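Local structure of GH62 hydrolase (Scytalidium thermophilum, 4PVA) at residues V167-D170 and K176-C179; G249-R254 and T328-L333; V59-A64 and N70-N75. The protein probably removes alpha-L-arabinofuranosyl side groups from arabinoxylan by hydrolysis, as a glycoside hydrolase family 62 arabinofuranosidase of a thermophilic, lignocellulose-degrading fungus. All blocks are in the same frame, centred on the assembly; numbering follows the deposited sequence.

Interaction 1: residues V167-D170 and K176-C179; sequences VCDD and KALC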
# COMPACT_ATOMS: atom_id res chain seq x y z
N VAL A 167 4.78 -7.70 -6.05
CA VAL A 167 4.26 -9.00 -5.68
C VAL A 167 4.88 -10.05 -6.57
O VAL A 167 4.98 -9.87 -7.78
CB VAL A 167 2.71 -9.04 -5.68
CG1 VAL A 167 2.16 -8.62 -7.03
CG2 VAL A 167 2.19 -10.43 -5.29
N CYS A 168 5.30 -11.15 -5.97
CA CYS A 168 5.97 -12.24 -6.68
C CYS A 168 5.14 -13.49 -6.65
O CYS A 168 4.50 -13.77 -5.65
CB CYS A 168 7.35 -12.52 -6.05
SG CYS A 168 8.37 -11.04 -5.81
N ASP A 169 5.11 -14.22 -7.77
CA ASP A 169 4.40 -15.52 -7.78
C ASP A 169 5.24 -16.57 -7.05
O ASP A 169 6.36 -16.30 -6.61
CB ASP A 169 3.97 -15.94 -9.20
CG ASP A 169 5.15 -16.33 -10.13
OD1 ASP A 169 6.02 -17.11 -9.65
OD2 ASP A 169 5.18 -15.94 -11.32
N ASP A 170 4.64 -17.73 -6.80
CA ASP A 170 5.34 -18.75 -6.00
C ASP A 170 5.77 -19.93 -6.87
O ASP A 170 5.89 -21.07 -6.35
CB ASP A 170 4.52 -19.16 -4.76
CG ASP A 170 3.38 -20.04 -5.08
OD1 ASP A 170 3.07 -20.17 -6.28
OD2 ASP A 170 2.77 -20.63 -4.15
N LYS A 176 12.61 -18.72 -13.44
CA LYS A 176 11.38 -18.49 -14.20
C LYS A 176 10.23 -17.72 -13.45
O LYS A 176 9.53 -16.95 -14.11
CB LYS A 176 10.81 -19.81 -14.72
N ALA A 177 10.00 -17.97 -12.16
CA ALA A 177 9.04 -17.21 -11.32
C ALA A 177 9.17 -15.72 -11.53
O ALA A 177 10.26 -15.22 -11.62
CB ALA A 177 9.30 -17.49 -9.87
N LEU A 178 8.03 -15.02 -11.56
CA LEU A 178 8.01 -13.59 -11.86
C LEU A 178 7.73 -12.73 -10.63
O LEU A 178 6.93 -13.09 -9.77
CB LEU A 178 6.93 -13.30 -12.90
CG LEU A 178 7.18 -13.97 -14.26
CD1 LEU A 178 5.98 -13.63 -15.15
CD2 LEU A 178 8.48 -13.53 -14.88
N CYS A 179 8.40 -11.59 -10.59
CA CYS A 179 8.20 -10.50 -9.64
C CYS A 179 7.65 -9.34 -10.41
O CYS A 179 8.24 -8.88 -11.38
CB CYS A 179 9.53 -10.08 -9.01
SG CYS A 179 10.43 -11.46 -8.27
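D169 and L178 grip each other twice where a beta hairpin opens into its connecting loop. The main chain makes one bond, from D169 N to L178 O at 2.9 Å. The D169 side chain makes the other. Its CG sits between the backbone N and the carbonyl carbon (chi1 70°), which swings the carboxylate over to 176-179. There OD2 accepts L178 N at 3.0 Å. The N-H comes from above the carboxylate plane, 48° out of it. The carboxylate thus takes up a backbone N-H just beyond the C168-C179 pair. OD1 rests against A177 CB at 3.3 Å and also accepts E171 N from the loop, so both oxygens are held. The L178 side chain runs obliquely across that of D169, with its CB 3.5 Å from D169 OD2.

C168 and C179 form the adjoining antiparallel non-hydrogen-bonded pair. Their side chains leave on the same face of the sheet, and the two SG atoms meet at 3.2 Å. This is a close contact, yet too long for a disulfide bond. C168 CA also approaches L178 O at 3.3 Å, a CA-H...O contact.

Strand 162-168 is the edge strand of a four-stranded antiparallel sheet. Strand 178-184 lies between it and strand 189-196, where T195 pairs with C179 through the backbone. On the outer side of C168, Q305 bonds to its main chain.

Interaction 2: residues G249-R254 and T328-L333; sequences GHRYFR and TEYNAL. With PO4 (phosphate ion), chain F.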
# COMPACT_ATOMS: atom_id res chain seq x y z
N GLY A 249 -15.74 13.51 -2.89
CA GLY A 249 -14.34 13.26 -2.67
C GLY A 249 -14.09 12.11 -1.72
O GLY A 249 -12.98 11.96 -1.23
N HIS A 250 -15.08 11.28 -1.41
CA HIS A 250 -14.85 10.20 -0.45
C HIS A 250 -14.03 9.08 -1.11
O HIS A 250 -14.34 8.61 -2.17
CB HIS A 250 -16.14 9.63 0.08
CG HIS A 250 -16.98 10.64 0.76
ND1 HIS A 250 -18.33 10.48 0.98
CD2 HIS A 250 -16.65 11.83 1.31
CE1 HIS A 250 -18.80 11.53 1.63
NE2 HIS A 250 -17.81 12.39 1.79
N ARG A 251 -12.95 8.70 -0.42
CA ARG A 251 -12.06 7.64 -0.94
C ARG A 251 -12.59 6.28 -0.55
O ARG A 251 -13.05 6.07 0.60
CB ARG A 251 -10.67 7.78 -0.34
CG ARG A 251 -10.04 9.15 -0.47
CD ARG A 251 -9.89 9.60 -1.90
NE ARG A 251 -9.19 10.87 -1.95
CZ ARG A 251 -7.88 11.04 -1.77
NH1 ARG A 251 -7.06 10.00 -1.64
NH2 ARG A 251 -7.38 12.27 -1.78
N TYR A 252 -12.55 5.33 -1.48
CA TYR A 252 -12.93 3.96 -1.21
C TYR A 252 -12.08 3.03 -2.04
O TYR A 252 -11.44 3.48 -3.00
CB TYR A 252 -14.42 3.74 -1.49
CG TYR A 252 -14.86 3.89 -2.92
CD1 TYR A 252 -15.15 5.15 -3.43
CD2 TYR A 252 -15.04 2.78 -3.74
CE1 TYR A 252 -15.58 5.30 -4.75
CE2 TYR A 252 -15.48 2.94 -5.04
CZ TYR A 252 -15.75 4.18 -5.51
OH TYR A 252 -16.20 4.28 -6.83
N PHE A 253 -12.09 1.75 -1.73
CA PHE A 253 -11.37 0.75 -2.50
C PHE A 253 -12.29 -0.11 -3.33
O PHE A 253 -13.28 -0.65 -2.82
CB PHE A 253 -10.51 -0.13 -1.58
CG PHE A 253 -9.21 0.53 -1.23
CD1 PHE A 253 -9.11 1.42 -0.16
CD2 PHE A 253 -8.12 0.35 -2.04
CE1 PHE A 253 -7.91 2.09 0.08
CE2 PHE A 253 -6.92 1.02 -1.78
CZ PHE A 253 -6.83 1.91 -0.75
N ARG A 254 -11.96 -0.21 -4.61
CA ARG A 254 -12.53 -1.17 -5.55
C ARG A 254 -11.68 -2.42 -5.51
O ARG A 254 -10.50 -2.39 -5.16
CB ARG A 254 -12.52 -0.57 -6.95
CG ARG A 254 -13.37 0.68 -7.11
CD ARG A 254 -13.29 1.26 -8.52
NE ARG A 254 -13.94 0.43 -9.50
CZ ARG A 254 -13.65 0.43 -10.79
NH1 ARG A 254 -12.69 1.18 -11.28
NH2 ARG A 254 -14.28 -0.39 -11.61
N THR A 328 -7.75 22.45 4.24
CA THR A 328 -6.33 22.79 4.22
C THR A 328 -5.75 22.58 2.82
O THR A 328 -6.37 21.94 1.97
CB THR A 328 -5.53 21.90 5.19
OG1 THR A 328 -5.53 20.55 4.71
CG2 THR A 328 -6.11 21.87 6.58
N GLU A 329 -4.55 23.06 2.59
CA GLU A 329 -3.79 22.61 1.44
C GLU A 329 -3.63 21.10 1.52
O GLU A 329 -3.58 20.51 2.60
CB GLU A 329 -2.45 23.31 1.39
CG GLU A 329 -2.62 24.80 1.21
CD GLU A 329 -1.32 25.52 1.03
OE1 GLU A 329 -0.24 24.93 1.33
OE2 GLU A 329 -1.38 26.69 0.59
N TYR A 330 -3.56 20.47 0.35
CA TYR A 330 -3.66 19.02 0.31
C TYR A 330 -2.59 18.36 1.18
O TYR A 330 -2.92 17.47 1.97
CB TYR A 330 -3.57 18.51 -1.12
CG TYR A 330 -3.85 17.03 -1.14
CD1 TYR A 330 -5.16 16.54 -1.15
CD2 TYR A 330 -2.83 16.11 -1.06
CE1 TYR A 330 -5.42 15.20 -1.09
CE2 TYR A 330 -3.10 14.75 -1.01
CZ TYR A 330 -4.40 14.33 -1.01
OH TYR A 330 -4.74 13.00 -0.97
N ASN A 331 -1.34 18.79 1.09
CA ASN A 331 -0.31 18.13 1.86
C ASN A 331 -0.30 18.48 3.34
O ASN A 331 0.41 17.87 4.11
CB ASN A 331 1.04 18.36 1.23
CG ASN A 331 1.16 17.64 -0.10
OD1 ASN A 331 0.70 16.50 -0.29
ND2 ASN A 331 1.79 18.30 -1.02
N ALA A 332 -1.17 19.41 3.73
CA ALA A 332 -1.38 19.76 5.14
C ALA A 332 -2.64 19.10 5.73
O ALA A 332 -3.02 19.35 6.88
CB ALA A 332 -1.47 21.28 5.28
N LEU A 333 -3.30 18.22 4.99
CA LEU A 333 -4.48 17.56 5.52
C LEU A 333 -4.14 16.75 6.75
O LEU A 333 -3.12 16.09 6.78
CB LEU A 333 -5.09 16.64 4.47
CG LEU A 333 -5.97 17.30 3.42
CD1 LEU A 333 -6.27 16.31 2.29
CD2 LEU A 333 -7.26 17.85 4.01
P PO4 F . -2.65 10.04 -1.10
O1 PO4 F . -4.13 9.61 -1.14
O2 PO4 F . -2.09 9.96 -2.54
O3 PO4 F . -2.62 11.49 -0.69
O4 PO4 F . -1.92 9.16 -0.20
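R251 leaves its strand with a bend at chi2 (-60°), and this brings the guanidinium to the hydroxyl of Y330. The tyrosine reaches back with CG anti to its own backbone N (chi1 -173°), which stretches the ring out from the short 3-10 segment 330-332. The two side chains come from opposite directions and meet edge to edge. Their flat groups are nearly coplanar, with planes 6° apart. R251 NH2 donates to Y330 OH at 2.9 Å, and the hydroxyl lies close to the guanidinium plane. Y330 OH in turn donates to O3 of the phosphate at 2.6 Å. R251 NH1 closes the ring of bonds by donating to phosphate O1 at 3.0 Å.

The ion probably comes from the crystallisation liquor. K46, H295 and Q320 also bond to it, so the site is well supplied with donors. E243 forms a salt bridge with R251 NH1, which probably steadies the guanidinium. An alanine in place of R251 is likely to leave E243 without this charge partner, and Y330 OH and phosphate O1 each short of a donor.

Strand 251-258 runs between strands 238-245 and 266-267 in one sheet. Segment 328-333 belongs to the loop joining strands 316-321 and 336-341 of another. The contact therefore spans two sheets, consistent with a pocket to which several parts of the family's five-bladed beta-propeller contribute.

Interaction 3: residues V59-A64 and N70-N75; sequences VFASTA and NMVYFN
The hairpin of strands 56-65 and 68-76 forms the middle of a four-stranded antiparallel sheet, consistent with one blade of the family's beta-propeller, and V59-A64 pairs along it with N70-N75. The backbone ladder is regular, with V59-F74, A61-V72 and T63-N70 as hydrogen-bonded pairs. V72 N donates to A61 O at 2.8 Å, and T63 N to N70 O at 2.8 Å. The return bond from N70 N to T63 O is longer, 3.3 Å. The two short strand segments diverge from exact antiparallel, at 140°, as twisted strands do.

F60 and Y73 share one face of the sheet. Y73 CD1 lies over the F60 ring, 3.5 Å from F60 CZ, near the rim. The ring planes are inclined at 48°. On the other face F74 places CG between its backbone N and carbonyl carbon (chi1 58°), which folds the ring across to V59. V59 CB then stands over the ring, 3.9 Å from its centroid, as a CH-pi contact. V59 CG1 adds a touch on F74 CZ at 3.6 Å. Further along, T63 CG2 packs on V72 CG1 at 3.6 Å.

Some polar ends look outside the pair: S62 OG bonds to D47 and A102 N. Y73 OH bonds to H58 and to N75 ND2 of its own strand. Backbone bonds thus set the register, while mostly apolar side chains cover both faces.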
# COMPACT_ATOMS: atom_id res chain seq x y z
N VAL A 59 5.17 -1.06 11.62
CA VAL A 59 4.52 -0.15 10.69
C VAL A 59 5.50 0.83 10.09
O VAL A 59 6.35 1.39 10.77
CB VAL A 59 3.36 0.62 11.37
CG1 VAL A 59 2.64 1.52 10.37
CG2 VAL A 59 2.38 -0.36 12.00
N PHE A 60 5.39 1.03 8.77
CA PHE A 60 6.05 2.13 8.08
C PHE A 60 4.96 3.01 7.52
O PHE A 60 3.95 2.50 7.00
CB PHE A 60 6.97 1.63 6.95
CG PHE A 60 8.07 0.69 7.42
CD1 PHE A 60 7.76 -0.63 7.75
CD2 PHE A 60 9.37 1.12 7.56
CE1 PHE A 60 8.74 -1.50 8.21
CE2 PHE A 60 10.35 0.25 7.98
CZ PHE A 60 10.02 -1.05 8.30
N ALA A 61 5.11 4.31 7.62
CA ALA A 61 4.14 5.28 7.16
C ALA A 61 4.85 6.52 6.64
O ALA A 61 6.05 6.71 6.90
CB ALA A 61 3.17 5.66 8.28
N SER A 62 4.14 7.38 5.93
CA SER A 62 4.70 8.64 5.49
C SER A 62 4.27 9.75 6.37
O SER A 62 3.17 9.78 6.89
CB SER A 62 4.33 8.96 4.08
OG SER A 62 4.83 7.93 3.21
N THR A 63 5.17 10.69 6.54
CA THR A 63 4.88 11.98 7.15
C THR A 63 4.59 12.96 6.03
O THR A 63 5.29 12.99 5.02
CB THR A 63 6.04 12.48 8.03
OG1 THR A 63 7.22 12.63 7.22
CG2 THR A 63 6.31 11.52 9.13
N ALA A 64 3.55 13.78 6.21
CA ALA A 64 3.18 14.77 5.22
C ALA A 64 3.00 16.12 5.86
O ALA A 64 2.36 16.22 6.91
CB ALA A 64 1.89 14.35 4.55
N ASN A 70 8.38 12.47 3.98
CA ASN A 70 9.40 11.49 4.31
C ASN A 70 8.69 10.34 5.08
O ASN A 70 7.46 10.23 4.94
CB ASN A 70 10.56 12.15 5.03
CG ASN A 70 11.85 11.35 4.92
OD1 ASN A 70 12.05 10.41 5.68
ND2 ASN A 70 12.77 11.80 4.09
N MSE A 71 9.40 9.46 5.75
CA MSE A 71 8.79 8.24 6.30
C MSE A 71 9.24 7.96 7.71
O MSE A 71 10.33 8.42 8.15
CB MSE A 71 9.06 7.02 5.37
CG MSE A 71 8.55 7.28 3.95
SE MSE A 71 8.81 5.77 2.76
CE MSE A 71 10.76 5.65 2.91
N VAL A 72 8.42 7.20 8.39
CA VAL A 72 8.66 6.80 9.77
C VAL A 72 8.47 5.31 9.92
O VAL A 72 7.67 4.70 9.19
CB VAL A 72 7.72 7.48 10.80
CG1 VAL A 72 8.10 8.93 10.97
CG2 VAL A 72 6.24 7.30 10.48
N TYR A 73 9.18 4.72 10.87
CA TYR A 73 8.95 3.38 11.34
C TYR A 73 8.54 3.44 12.82
O TYR A 73 9.12 4.20 13.60
CB TYR A 73 10.23 2.55 11.18
CG TYR A 73 10.20 1.27 11.98
CD1 TYR A 73 9.51 0.16 11.52
CD2 TYR A 73 10.84 1.19 13.21
CE1 TYR A 73 9.46 -1.01 12.25
CE2 TYR A 73 10.79 0.03 13.96
CZ TYR A 73 10.11 -1.07 13.50
OH TYR A 73 10.08 -2.21 14.28
N PHE A 74 7.61 2.57 13.21
CA PHE A 74 7.30 2.38 14.61
C PHE A 74 6.73 0.98 14.82
O PHE A 74 6.27 0.33 13.88
CB PHE A 74 6.37 3.47 15.12
CG PHE A 74 5.06 3.59 14.39
CD1 PHE A 74 4.98 4.26 13.17
CD2 PHE A 74 3.90 3.08 14.93
CE1 PHE A 74 3.76 4.39 12.53
CE2 PHE A 74 2.68 3.20 14.27
CZ PHE A 74 2.62 3.86 13.07
N ASN A 75 6.74 0.52 16.08
CA ASN A 75 6.16 -0.75 16.42
C ASN A 75 5.36 -0.63 17.70
O ASN A 75 5.50 0.34 18.45
CB ASN A 75 7.22 -1.86 16.47
CG ASN A 75 8.28 -1.62 17.53
OD1 ASN A 75 7.98 -1.51 18.73
ND2 ASN A 75 9.51 -1.57 17.12

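Overall arrangement
Interactions 1 and 3 each lie within one sheet, and interaction 2 joins a strand of a third to a loop of a fourth, in what is probably one propeller. Interactions 2 and 3 are neighbours, with centres 18 Å apart. They touch where N331 O packs on A64 CB at 3.8 Å. They are also joined through the phosphate site: K46, which bonds to the ion of interaction 2, pairs by backbone with S62 of interaction 3. That ion may mark the substrate pocket, though this is inferred. Interaction 1 stands apart. Its centre is 27 Å from that of interaction 3 and 33 Å from that of interaction 2, which lies on the opposite side of the chain's centre. Its nearest atoms stay about 14 Å from interaction 2.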